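Local coordinates for A223 penton protein C-terminal domain-containing protein (Sulfolobus turreted icosahedral virus 1, PDB 6BO3) that forms part of the turret at the vertices of the viral capsid, probably as the penton protein, with two jelly-roll domains, at residues G53-D58 and V99-S104; I79-G84 and I129-F134; I164-T169 and F188-G193; G175-T180 and T203-M208. The protein carries 1 engineered substitution. All coordinates share one frame; numbering follows the deposited sequence.

Interaction 1. Residues G53-D58 and V99-S104; sequences GQAVID and VEYDPS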
loop_
_atom_site.group_PDB
_atom_site.type_symbol
_atom_site.label_atom_id
_atom_site.label_comp_id
_atom_site.label_asym_id
_atom_site.label_seq_id
_atom_site.Cartn_x
_atom_site.Cartn_y
_atom_site.Cartn_z
ATOM N N GLY A 53 -0.460 12.076 -3.338
ATOM C CA GLY A 53 0.249 12.964 -4.228
ATOM C C GLY A 53 1.225 13.817 -3.465
ATOM O O GLY A 53 1.550 13.528 -2.294
ATOM N N GLN A 54 1.631 14.902 -4.114
ATOM C CA GLN A 54 2.814 15.672 -3.727
ATOM C C GLN A 54 2.523 16.973 -2.981
ATOM O O GLN A 54 3.460 17.656 -2.578
ATOM C CB GLN A 54 3.643 16.003 -4.975
ATOM C CG GLN A 54 4.262 14.792 -5.652
ATOM C CD GLN A 54 3.230 13.888 -6.314
ATOM O OE1 GLN A 54 2.350 14.357 -7.047
ATOM N NE2 GLN A 54 3.333 12.584 -6.062
ATOM N N ALA A 55 1.254 17.341 -2.832
ATOM C CA ALA A 55 0.910 18.584 -2.153
ATOM C C ALA A 55 0.820 18.321 -0.676
ATOM O O ALA A 55 0.138 17.401 -0.261
ATOM C CB ALA A 55 -0.415 19.134 -2.642
ATOM N N VAL A 56 1.500 19.144 0.106
ATOM C CA VAL A 56 1.264 19.188 1.545
ATOM C C VAL A 56 -0.119 19.779 1.757
ATOM O O VAL A 56 -0.481 20.762 1.098
ATOM C CB VAL A 56 2.286 20.078 2.245
ATOM C CG1 VAL A 56 1.947 20.234 3.725
ATOM C CG2 VAL A 56 3.682 19.510 2.066
ATOM N N ILE A 57 -0.884 19.189 2.669
ATOM C CA ILE A 57 -2.236 19.644 2.936
ATOM C C ILE A 57 -2.436 19.877 4.425
ATOM O O ILE A 57 -1.763 19.250 5.283
ATOM C CB ILE A 57 -3.343 18.685 2.395
ATOM C CG1 ILE A 57 -3.198 17.249 2.923
ATOM C CG2 ILE A 57 -3.364 18.643 0.869
ATOM C CD1 ILE A 57 -4.409 16.381 2.635
ATOM N N ASP A 58 -3.326 20.821 4.708
ATOM C CA ASP A 58 -3.741 21.138 6.075
ATOM C C ASP A 58 -5.156 20.664 6.320
ATOM O O ASP A 58 -6.086 20.989 5.560
ATOM C CB ASP A 58 -3.632 22.631 6.359
ATOM C CG ASP A 58 -2.263 23.182 6.040
ATOM O OD1 ASP A 58 -1.249 22.595 6.490
ATOM O OD2 ASP A 58 -2.208 24.208 5.328
ATOM N N VAL A 99 -10.102 20.455 4.310
ATOM C CA VAL A 99 -8.796 20.211 3.705
ATOM C C VAL A 99 -8.373 21.438 2.908
ATOM O O VAL A 99 -9.153 21.914 2.069
ATOM C CB VAL A 99 -8.842 19.016 2.749
ATOM C CG1 VAL A 99 -7.526 18.885 1.995
ATOM C CG2 VAL A 99 -9.178 17.723 3.488
ATOM N N GLU A 100 -7.149 21.924 3.150
ATOM C CA GLU A 100 -6.600 23.086 2.443
ATOM C C GLU A 100 -5.206 22.802 1.869
ATOM O O GLU A 100 -4.351 22.227 2.550
ATOM C CB GLU A 100 -6.484 24.308 3.372
ATOM C CG GLU A 100 -7.752 24.730 4.118
ATOM C CD GLU A 100 -7.457 25.569 5.364
ATOM O OE1 GLU A 100 -6.376 26.191 5.442
ATOM O OE2 GLU A 100 -8.309 25.619 6.276
ATOM N N TYR A 101 -4.984 23.245 0.628
ATOM C CA TYR A 101 -3.641 23.333 0.027
ATOM C C TYR A 101 -2.776 24.202 0.916
ATOM O O TYR A 101 -3.095 25.374 1.154
ATOM C CB TYR A 101 -3.736 23.962 -1.371
ATOM C CG TYR A 101 -2.456 24.067 -2.205
ATOM C CD1 TYR A 101 -1.946 22.958 -2.876
ATOM C CD2 TYR A 101 -1.803 25.286 -2.378
ATOM C CE1 TYR A 101 -0.807 23.057 -3.669
ATOM C CE2 TYR A 101 -0.659 25.391 -3.171
ATOM C CZ TYR A 101 -0.172 24.275 -3.823
ATOM O OH TYR A 101 0.965 24.350 -4.618
ATOM N N ASP A 102 -1.678 23.659 1.427
ATOM C CA ASP A 102 -0.809 24.496 2.253
ATOM C C ASP A 102 -0.101 25.570 1.401
ATOM O O ASP A 102 0.441 25.256 0.332
ATOM C CB ASP A 102 0.211 23.683 3.042
ATOM C CG ASP A 102 0.977 24.542 4.015
ATOM O OD1 ASP A 102 0.488 24.760 5.138
ATOM O OD2 ASP A 102 2.046 25.043 3.640
ATOM N N PRO A 103 -0.110 26.837 1.870
ATOM C CA PRO A 103 0.498 27.930 1.103
ATOM C C PRO A 103 2.017 27.793 0.873
ATOM O O PRO A 103 2.540 28.393 -0.057
ATOM C CB PRO A 103 0.178 29.178 1.942
ATOM C CG PRO A 103 -0.208 28.675 3.293
ATOM C CD PRO A 103 -0.828 27.340 3.060
ATOM N N SER A 104 2.703 27.001 1.693
ATOM C CA SER A 104 4.146 26.810 1.557
ATOM C C SER A 104 4.520 25.843 0.435
ATOM O O SER A 104 5.690 25.633 0.190
ATOM C CB SER A 104 4.751 26.298 2.870
ATOM O OG SER A 104 4.426 24.929 3.088
#
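Ile-57 and Asp-58 pair antiparallel with Tyr-101 and Glu-100 where strands 57-62 and 96-101 run side by side. Asp-58 and Glu-100 grip each other twice: Asp-58 N gives its hydrogen to Glu-100 O at 2.8 Å, almost straight at 176°, and Glu-100 N returns a bond to Asp-58 O at 2.8 Å. Beyond this pair the chains spread, and Asp-102 N reaches back to Val-56 O over 3.2 Å.

The tight part is this doubly bonded pair and the packing behind it. Ile-57 CG1 lies between the backbone N and the carbonyl carbon (chi1 56°), which with an extended second torsion brings CD1 to Val-99 CG1 at 4.0 Å; both side chains rest on Leu-49 of the facing sheet. Further along, Ala-55 CB meets the Tyr-101 ring obliquely.

Asp-58 and Glu-100 are partly exposed, whereas Asp-102, past the strand end, is buried. Asp-58 OD2 comes within 2.8 Å of Asp-102 OD1, the carboxylate planes 79° apart; so close, and with Asp-102 buried, one of the acids probably holds a proton. Gln-80 NE2 adds a weak bond to Asp-102 OD1. Asp-102 OD2 takes Ser-104 N from above its plane, closing an Asx turn, and the contact loosens at surface-lying Pro-103 and Ser-104. Aliphatic groups inward, with Asp-58 and Glu-100 on the other face, suit the E and H strands of a viral jelly roll, central in its CHEF sheet.

Interaction 2. Residues I79-G84 and I129-F134; sequences IQLSAG and ISIENF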
loop_
_atom_site.group_PDB
_atom_site.type_symbol
_atom_site.label_atom_id
_atom_site.label_comp_id
_atom_site.label_asym_id
_atom_site.label_seq_id
_atom_site.Cartn_x
_atom_site.Cartn_y
_atom_site.Cartn_z
ATOM N N ILE A 79 -4.027 19.946 11.160
ATOM C CA ILE A 79 -3.087 18.859 10.991
ATOM C C ILE A 79 -2.457 18.974 9.600
ATOM O O ILE A 79 -3.159 18.858 8.594
ATOM C CB ILE A 79 -3.810 17.514 11.109
ATOM C CG1 ILE A 79 -4.418 17.353 12.498
ATOM C CG2 ILE A 79 -2.851 16.363 10.861
ATOM C CD1 ILE A 79 -5.553 16.350 12.529
ATOM N N GLN A 80 -1.146 19.172 9.544
ATOM C CA GLN A 80 -0.456 19.266 8.272
ATOM C C GLN A 80 -0.033 17.861 7.855
ATOM O O GLN A 80 0.710 17.178 8.567
ATOM C CB GLN A 80 0.748 20.204 8.335
ATOM C CG GLN A 80 1.433 20.367 6.973
ATOM C CD GLN A 80 2.593 21.335 6.995
ATOM O OE1 GLN A 80 3.739 20.933 7.149
ATOM N NE2 GLN A 80 2.300 22.620 6.826
ATOM N N LEU A 81 -0.514 17.429 6.701
ATOM C CA LEU A 81 -0.110 16.140 6.164
ATOM C C LEU A 81 0.859 16.341 5.032
ATOM O O LEU A 81 0.586 17.106 4.119
ATOM C CB LEU A 81 -1.308 15.372 5.658
ATOM C CG LEU A 81 -2.236 14.786 6.712
ATOM C CD1 LEU A 81 -3.258 13.927 6.001
ATOM C CD2 LEU A 81 -1.510 13.999 7.804
ATOM N N SER A 82 2.000 15.662 5.096
ATOM C CA SER A 82 2.994 15.796 4.044
ATOM C C SER A 82 2.604 14.874 2.891
ATOM O O SER A 82 1.676 14.083 3.015
ATOM C CB SER A 82 4.378 15.447 4.582
ATOM O OG SER A 82 4.417 14.083 4.949
ATOM N N ALA A 83 3.310 14.988 1.765
ATOM C CA ALA A 83 3.071 14.118 0.612
ATOM C C ALA A 83 2.974 12.626 0.984
ATOM O O ALA A 83 3.851 12.088 1.675
ATOM C CB ALA A 83 4.164 14.336 -0.429
ATOM N N GLY A 84 1.889 11.983 0.547
ATOM C CA GLY A 84 1.676 10.541 0.710
ATOM C C GLY A 84 1.183 10.088 2.085
ATOM O O GLY A 84 1.004 8.895 2.320
ATOM N N ILE A 129 -6.937 9.245 16.504
ATOM C CA ILE A 129 -6.367 9.456 15.172
ATOM C C ILE A 129 -4.932 8.929 15.165
ATOM O O ILE A 129 -4.316 8.744 16.217
ATOM C CB ILE A 129 -6.435 10.934 14.671
ATOM C CG1 ILE A 129 -5.656 11.902 15.580
ATOM C CG2 ILE A 129 -7.884 11.380 14.501
ATOM C CD1 ILE A 129 -5.555 13.313 15.020
ATOM N N SER A 130 -4.426 8.617 13.978
ATOM C CA SER A 130 -3.017 8.298 13.829
ATOM C C SER A 130 -2.632 8.731 12.439
ATOM O O SER A 130 -3.490 9.019 11.616
ATOM C CB SER A 130 -2.701 6.804 14.057
ATOM O OG SER A 130 -3.318 5.979 13.082
ATOM N N ILE A 131 -1.339 8.829 12.205
ATOM C CA ILE A 131 -0.849 9.250 10.906
ATOM C C ILE A 131 0.238 8.276 10.509
ATOM O O ILE A 131 1.106 7.949 11.317
ATOM C CB ILE A 131 -0.324 10.699 10.934
ATOM C CG1 ILE A 131 -1.495 11.684 11.096
ATOM C CG2 ILE A 131 0.441 11.018 9.653
ATOM C CD1 ILE A 131 -1.126 13.149 11.226
ATOM N N GLU A 132 0.201 7.807 9.270
ATOM C CA GLU A 132 1.335 7.062 8.754
ATOM C C GLU A 132 1.671 7.443 7.311
ATOM O O GLU A 132 0.854 8.044 6.602
ATOM C CB GLU A 132 1.105 5.564 8.906
ATOM C CG GLU A 132 -0.033 4.978 8.089
ATOM C CD GLU A 132 0.006 3.452 8.074
ATOM O OE1 GLU A 132 0.441 2.858 9.086
ATOM O OE2 GLU A 132 -0.389 2.839 7.057
ATOM N N ASN A 133 2.904 7.140 6.923
ATOM C CA ASN A 133 3.341 7.280 5.536
ATOM C C ASN A 133 2.880 6.087 4.756
ATOM O O ASN A 133 3.043 4.958 5.201
ATOM C CB ASN A 133 4.871 7.353 5.433
ATOM C CG ASN A 133 5.430 8.673 5.907
ATOM O OD1 ASN A 133 4.699 9.636 6.092
ATOM N ND2 ASN A 133 6.739 8.726 6.097
ATOM N N PHE A 134 2.319 6.321 3.582
ATOM C CA PHE A 134 1.932 5.210 2.738
ATOM C C PHE A 134 2.967 5.026 1.667
ATOM O O PHE A 134 3.375 5.991 1.045
ATOM C CB PHE A 134 0.592 5.444 2.066
ATOM C CG PHE A 134 -0.018 4.183 1.494
ATOM C CD1 PHE A 134 -0.040 3.004 2.238
ATOM C CD2 PHE A 134 -0.561 4.174 0.218
ATOM C CE1 PHE A 134 -0.581 1.843 1.723
ATOM C CE2 PHE A 134 -1.118 3.019 -0.305
ATOM C CZ PHE A 134 -1.123 1.849 0.447
#
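Ile-131 reaches across the sandwich to Ile-79 and Leu-81. From its CB the chain divides. CG2, the short branch, lies 4.0 Å from Leu-81 CD2. CG1 leaves anti to the carbonyl carbon (chi1 -70°) and is equally far from that same methyl, and the extended second torsion carries CD1 on to the far strand. There CD1 sits 3.5 Å from Leu-81 CD2 and 3.7 Å from Ile-79 CG2, so one methyl bridges two residues of strand 78-81. Ile-79 and Ile-131 run alongside each other, pointing opposite ways, while Ile-79 CD1 meets Ile-129 CD1 tip to tip at 3.9 Å.

The strand segments run nearly parallel, 19° apart, with axes 9.9 Å from each other: they belong to different sheets and touch through side chains. Only at the end, where Gly-84 has turned toward strand 85-93 with a positive phi, do the backbones meet. Phe-134 N bonds to Gly-84 O at 3.2 Å, its donor 36° above the carbonyl plane. Asn-133 OD1 is held nearby by Gln-85 NE2. Chemically, the contact is a row of branched aliphatic tips near the surface, held by dispersion and the hydrophobic effect, with a single backbone hydrogen bond at one end.

Interaction 3. Residues I164-T169 and F188-G193; sequences ISITNT and FNLQTG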
loop_
_atom_site.group_PDB
_atom_site.type_symbol
_atom_site.label_atom_id
_atom_site.label_comp_id
_atom_site.label_asym_id
_atom_site.label_seq_id
_atom_site.Cartn_x
_atom_site.Cartn_y
_atom_site.Cartn_z
ATOM N N ILE A 164 8.753 -16.248 -4.549
ATOM C CA ILE A 164 8.537 -17.561 -5.155
ATOM C C ILE A 164 7.558 -18.336 -4.266
ATOM O O ILE A 164 7.935 -18.767 -3.170
ATOM C CB ILE A 164 9.872 -18.334 -5.295
ATOM C CG1 ILE A 164 10.907 -17.517 -6.078
ATOM C CG2 ILE A 164 9.695 -19.682 -5.958
ATOM C CD1 ILE A 164 12.130 -17.179 -5.260
ATOM N N SER A 165 6.314 -18.506 -4.722
ATOM C CA SER A 165 5.290 -19.266 -3.966
ATOM C C SER A 165 5.237 -20.677 -4.554
ATOM O O SER A 165 5.023 -20.852 -5.756
ATOM C CB SER A 165 3.916 -18.563 -4.023
ATOM O OG SER A 165 2.822 -19.418 -3.737
ATOM N N ILE A 166 5.484 -21.674 -3.711
ATOM C CA ILE A 166 5.475 -23.067 -4.125
ATOM C C ILE A 166 4.389 -23.762 -3.317
ATOM O O ILE A 166 4.456 -23.805 -2.093
ATOM C CB ILE A 166 6.850 -23.733 -3.907
ATOM C CG1 ILE A 166 7.956 -22.927 -4.602
ATOM C CG2 ILE A 166 6.810 -25.196 -4.330
ATOM C CD1 ILE A 166 7.814 -22.825 -6.111
ATOM N N THR A 167 3.358 -24.273 -3.989
ATOM C CA THR A 167 2.305 -25.007 -3.282
ATOM C C THR A 167 2.516 -26.537 -3.403
ATOM O O THR A 167 2.626 -27.108 -4.496
ATOM C CB THR A 167 0.884 -24.595 -3.745
ATOM O OG1 THR A 167 0.694 -23.178 -3.560
ATOM C CG2 THR A 167 -0.184 -25.375 -2.970
ATOM N N ASN A 168 2.592 -27.215 -2.276
ATOM C CA ASN A 168 2.761 -28.663 -2.340
ATOM C C ASN A 168 2.115 -29.307 -1.139
ATOM O O ASN A 168 1.871 -28.636 -0.144
ATOM C CB ASN A 168 4.248 -29.008 -2.445
ATOM C CG ASN A 168 4.489 -30.417 -2.953
ATOM O OD1 ASN A 168 4.540 -31.346 -2.169
ATOM N ND2 ASN A 168 4.640 -30.576 -4.265
ATOM N N THR A 169 1.833 -30.603 -1.252
ATOM C CA THR A 169 1.173 -31.367 -0.195
ATOM C C THR A 169 2.045 -31.429 1.048
ATOM O O THR A 169 1.559 -31.257 2.165
ATOM C CB THR A 169 0.867 -32.807 -0.650
ATOM O OG1 THR A 169 2.087 -33.473 -1.007
ATOM C CG2 THR A 169 -0.058 -32.802 -1.851
ATOM N N PHE A 188 19.514 -21.081 -3.376
ATOM C CA PHE A 188 18.570 -20.957 -2.263
ATOM C C PHE A 188 17.836 -22.273 -2.002
ATOM O O PHE A 188 17.546 -23.056 -2.926
ATOM C CB PHE A 188 17.581 -19.812 -2.523
ATOM C CG PHE A 188 18.220 -18.453 -2.542
ATOM C CD1 PHE A 188 18.749 -17.926 -3.711
ATOM C CD2 PHE A 188 18.308 -17.701 -1.379
ATOM C CE1 PHE A 188 19.343 -16.666 -3.716
ATOM C CE2 PHE A 188 18.894 -16.451 -1.375
ATOM C CZ PHE A 188 19.417 -15.930 -2.546
ATOM N N ASN A 189 17.556 -22.508 -0.723
ATOM C CA ASN A 189 16.885 -23.711 -0.258
ATOM C C ASN A 189 15.416 -23.351 -0.207
ATOM O O ASN A 189 14.983 -22.727 0.750
ATOM C CB ASN A 189 17.410 -24.075 1.148
ATOM C CG ASN A 189 17.244 -25.550 1.491
ATOM O OD1 ASN A 189 17.153 -26.402 0.604
ATOM N ND2 ASN A 189 17.254 -25.863 2.792
ATOM N N LEU A 190 14.668 -23.695 -1.259
ATOM C CA LEU A 190 13.260 -23.297 -1.389
ATOM C C LEU A 190 12.352 -24.113 -0.479
ATOM O O LEU A 190 12.463 -25.337 -0.425
ATOM C CB LEU A 190 12.749 -23.502 -2.820
ATOM C CG LEU A 190 12.904 -22.426 -3.897
ATOM C CD1 LEU A 190 12.130 -22.914 -5.098
ATOM C CD2 LEU A 190 12.383 -21.069 -3.472
ATOM N N GLN A 191 11.422 -23.429 0.179
ATOM C CA GLN A 191 10.446 -24.063 1.058
ATOM C C GLN A 191 9.076 -24.040 0.401
ATOM O O GLN A 191 8.806 -23.171 -0.434
ATOM C CB GLN A 191 10.384 -23.311 2.388
ATOM C CG GLN A 191 11.717 -23.222 3.122
ATOM C CD GLN A 191 12.267 -24.580 3.535
ATOM O OE1 GLN A 191 11.794 -25.183 4.495
ATOM N NE2 GLN A 191 13.282 -25.060 2.822
ATOM N N THR A 192 8.211 -24.984 0.778
ATOM C CA THR A 192 6.796 -24.881 0.430
ATOM C C THR A 192 6.262 -23.594 1.074
ATOM O O THR A 192 6.659 -23.224 2.178
ATOM C CB THR A 192 5.964 -26.111 0.872
ATOM O OG1 THR A 192 5.986 -26.225 2.294
ATOM C CG2 THR A 192 6.494 -27.404 0.253
ATOM N N GLY A 193 5.394 -22.897 0.360
ATOM C CA GLY A 193 4.863 -21.615 0.814
ATOM C C GLY A 193 5.548 -20.471 0.086
ATOM O O GLY A 193 6.060 -20.636 -1.028
#
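Leu-190 lays its two methyls over Ile-164, the side chains crossing at about a right angle. CD2 is 3.9 Å from Ile-164 CG2, and CD1 is nearly as near to that carbon. CD1 also reaches Ile-166 CG1 at 4.2 Å, so one leucine spans two inward-facing isoleucines of strand 160-167. Beyond these partners it packs on Leu-210 and on the engineered Met-208.

Past Gln-191 the chain swings from one sheet to the other and docks beside Ile-166. Ile-166 and Gly-193 form an antiparallel hydrogen-bonded pair at the start of strand 193-199: Gly-193 N bonds to Ile-166 O at 2.8 Å, in the carbonyl plane, and Ile-166 N bonds to Gly-193 O at 2.9 Å. Gly-193 takes backbone angles (phi 103°) that suit a residue without a side chain. Thr-192 CG2 closes the outer end against Asn-168 CB at 3.9 Å. Its OG1 bonds with Gly-172 N, while the Asn-168 amide nitrogen is taken by Ser-212 and Ser-214. The contact thus joins two kinds of force: aliphatic packing fills the space between the sheets, and a reciprocal pair of backbone hydrogen bonds pins the F-to-G connection of the second jelly roll.

Interaction 4. Residues G175-T180 and T203-M208; sequences GQITLT and TQITNM. Engineered in segment 203-208: Met-208 (natural residue Leu).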
loop_
_atom_site.group_PDB
_atom_site.type_symbol
_atom_site.label_atom_id
_atom_site.label_comp_id
_atom_site.label_asym_id
_atom_site.label_seq_id
_atom_site.Cartn_x
_atom_site.Cartn_y
_atom_site.Cartn_z
ATOM N N GLY A 175 12.692 -27.610 -2.921
ATOM C CA GLY A 175 13.664 -27.597 -3.997
ATOM C C GLY A 175 14.699 -26.511 -3.882
ATOM O O GLY A 175 15.009 -26.036 -2.783
ATOM N N GLN A 176 15.198 -26.085 -5.043
ATOM C CA GLN A 176 16.324 -25.172 -5.126
ATOM C C GLN A 176 16.101 -24.204 -6.258
ATOM O O GLN A 176 15.577 -24.602 -7.301
ATOM C CB GLN A 176 17.615 -25.992 -5.313
ATOM C CG GLN A 176 17.631 -27.186 -4.349
ATOM C CD GLN A 176 19.008 -27.635 -3.931
ATOM O OE1 GLN A 176 19.310 -27.689 -2.735
ATOM N NE2 GLN A 176 19.848 -27.995 -4.904
ATOM N N ILE A 177 16.450 -22.936 -6.023
ATOM C CA ILE A 177 16.521 -21.901 -7.064
ATOM C C ILE A 177 17.949 -21.312 -7.132
ATOM O O ILE A 177 18.648 -21.215 -6.108
ATOM C CB ILE A 177 15.422 -20.821 -6.852
ATOM C CG1 ILE A 177 15.213 -19.958 -8.107
ATOM C CG2 ILE A 177 15.689 -19.973 -5.620
ATOM C CD1 ILE A 177 13.838 -19.342 -8.164
ATOM N N THR A 178 18.375 -20.961 -8.352
ATOM C CA THR A 178 19.661 -20.305 -8.604
ATOM C C THR A 178 19.417 -18.925 -9.236
ATOM O O THR A 178 18.692 -18.838 -10.251
ATOM C CB THR A 178 20.562 -21.141 -9.553
ATOM O OG1 THR A 178 20.628 -22.511 -9.123
ATOM C CG2 THR A 178 21.965 -20.588 -9.575
ATOM N N LEU A 179 19.956 -17.869 -8.595
ATOM C CA LEU A 179 20.003 -16.496 -9.124
ATOM C C LEU A 179 21.446 -16.073 -9.437
ATOM O O LEU A 179 22.397 -16.428 -8.731
ATOM C CB LEU A 179 19.373 -15.485 -8.141
ATOM C CG LEU A 179 18.005 -15.827 -7.534
ATOM C CD1 LEU A 179 17.652 -14.857 -6.412
ATOM C CD2 LEU A 179 16.880 -15.854 -8.569
ATOM N N THR A 180 21.631 -15.304 -10.499
ATOM C CA THR A 180 22.958 -14.783 -10.808
ATOM C C THR A 180 22.836 -13.274 -10.914
ATOM O O THR A 180 21.833 -12.791 -11.413
ATOM C CB THR A 180 23.518 -15.369 -12.117
ATOM O OG1 THR A 180 22.710 -14.955 -13.223
ATOM C CG2 THR A 180 23.565 -16.902 -12.052
ATOM N N THR A 203 18.996 -8.884 -11.950
ATOM C CA THR A 203 19.265 -10.227 -11.452
ATOM C C THR A 203 18.541 -11.246 -12.339
ATOM O O THR A 203 17.385 -11.042 -12.739
ATOM C CB THR A 203 18.800 -10.408 -9.980
ATOM O OG1 THR A 203 19.624 -9.648 -9.090
ATOM C CG2 THR A 203 18.879 -11.862 -9.548
ATOM N N GLN A 204 19.248 -12.324 -12.656
ATOM C CA GLN A 204 18.717 -13.416 -13.465
ATOM C C GLN A 204 18.238 -14.574 -12.600
ATOM O O GLN A 204 18.913 -14.971 -11.638
ATOM C CB GLN A 204 19.805 -13.944 -14.404
ATOM C CG GLN A 204 20.385 -12.915 -15.352
ATOM C CD GLN A 204 19.411 -12.540 -16.443
ATOM O OE1 GLN A 204 18.996 -11.382 -16.550
ATOM N NE2 GLN A 204 19.018 -13.524 -17.247
ATOM N N ILE A 205 17.088 -15.127 -12.962
ATOM C CA ILE A 205 16.629 -16.376 -12.403
ATOM C C ILE A 205 17.133 -17.430 -13.382
ATOM O O ILE A 205 16.606 -17.577 -14.497
ATOM C CB ILE A 205 15.096 -16.446 -12.289
ATOM C CG1 ILE A 205 14.563 -15.366 -11.359
ATOM C CG2 ILE A 205 14.646 -17.802 -11.763
ATOM C CD1 ILE A 205 13.058 -15.437 -11.250
ATOM N N THR A 206 18.174 -18.146 -12.983
ATOM C CA THR A 206 18.860 -19.010 -13.926
ATOM C C THR A 206 18.287 -20.396 -13.948
ATOM O O THR A 206 18.267 -21.017 -14.996
ATOM C CB THR A 206 20.383 -19.047 -13.706
ATOM O OG1 THR A 206 20.683 -19.615 -12.432
ATOM C CG2 THR A 206 20.930 -17.656 -13.763
ATOM N N ASN A 207 17.834 -20.895 -12.801
ATOM C CA ASN A 207 17.099 -22.154 -12.766
ATOM C C ASN A 207 16.409 -22.432 -11.444
ATOM O O ASN A 207 16.686 -21.791 -10.442
ATOM C CB ASN A 207 17.979 -23.354 -13.157
ATOM C CG ASN A 207 19.113 -23.630 -12.181
ATOM O OD1 ASN A 207 18.930 -23.665 -10.965
ATOM N ND2 ASN A 207 20.293 -23.891 -12.728
ATOM N N MET A 208 15.495 -23.395 -11.485
ATOM C CA MET A 208 14.756 -23.853 -10.326
ATOM C C MET A 208 14.488 -25.344 -10.500
ATOM O O MET A 208 14.178 -25.805 -11.598
ATOM C CB MET A 208 13.448 -23.085 -10.206
ATOM C CG MET A 208 12.735 -23.298 -8.882
ATOM S SD MET A 208 11.085 -22.570 -8.825
ATOM C CE MET A 208 10.217 -23.732 -9.861
#
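A classic beta bulge interrupts the regular register of strands 173-181 and 204-210, the E and H strands of the second jelly roll: Thr-206 and Asn-207 both face Thr-178. The carbonyl oxygen Thr-178 O is the focus. Thr-206 N bonds to it at 2.9 Å, Asn-207 N adds a weak bond at 3.4 Å, and Thr-206 OG1 adds another weak one. Placing OG1 between its own backbone N and carbonyl carbon (chi1 64°) brings the Thr-206 hydroxyl within weak bonding distance of that oxygen.

Thr-178 answers with two donors. Its N bonds to Asn-207 O at 2.8 Å, and its hydroxyl OG1 gives its proton to Asn-207 OD1 at 2.8 Å, tilted 34° from the amide plane. Beside the bulge, regular pairing resumes with mutual backbone bonds between Thr-180 and Gln-204.

The other face is oily. Leu-179 and Ile-205 run alongside each other in the same direction, Leu-179 CD2 to Ile-205 CG1 3.7 Å, and Ile-177 CD1 meets Ile-205 CG2 at 4.0 Å. The engineered Met-208 lies obliquely against Ile-177, then bends away toward Leu-150 and Ile-216. These residues point at the opposite sheet, where Ile-164 and Leu-162 receive Ile-177 and Leu-179. The chemistry is thus divided between the two sides of the sheet: at the bulge one firm and two weak bonds converge on Thr-178 O, with the Thr-178 hydroxyl bonded to Asn-207 on the outer face, while the inner face remains largely aliphatic.

From the N terminus, 53-58 opens interaction 1 and 79-84 opens interaction 2 before 99-104 closes the first and 129-134 the second, so these loops cross. They touch through neighbouring strands 57-62 and 78-81: interaction 1 lies within one sheet of the first sandwich, and interaction 2 joins that sheet's edge to the edge strand of the facing one. The chain then enters the second sandwich, where interactions 3 and 4 cross likewise. Interaction 4 stitches one sheet, and interaction 3 follows the chain from that sheet's edge strand into the opposite sheet, beside strand 160-167. The two pairs lie on opposite sides of the chain's centre, interactions 2 and 3 being about 21 Å apart at their nearest atoms.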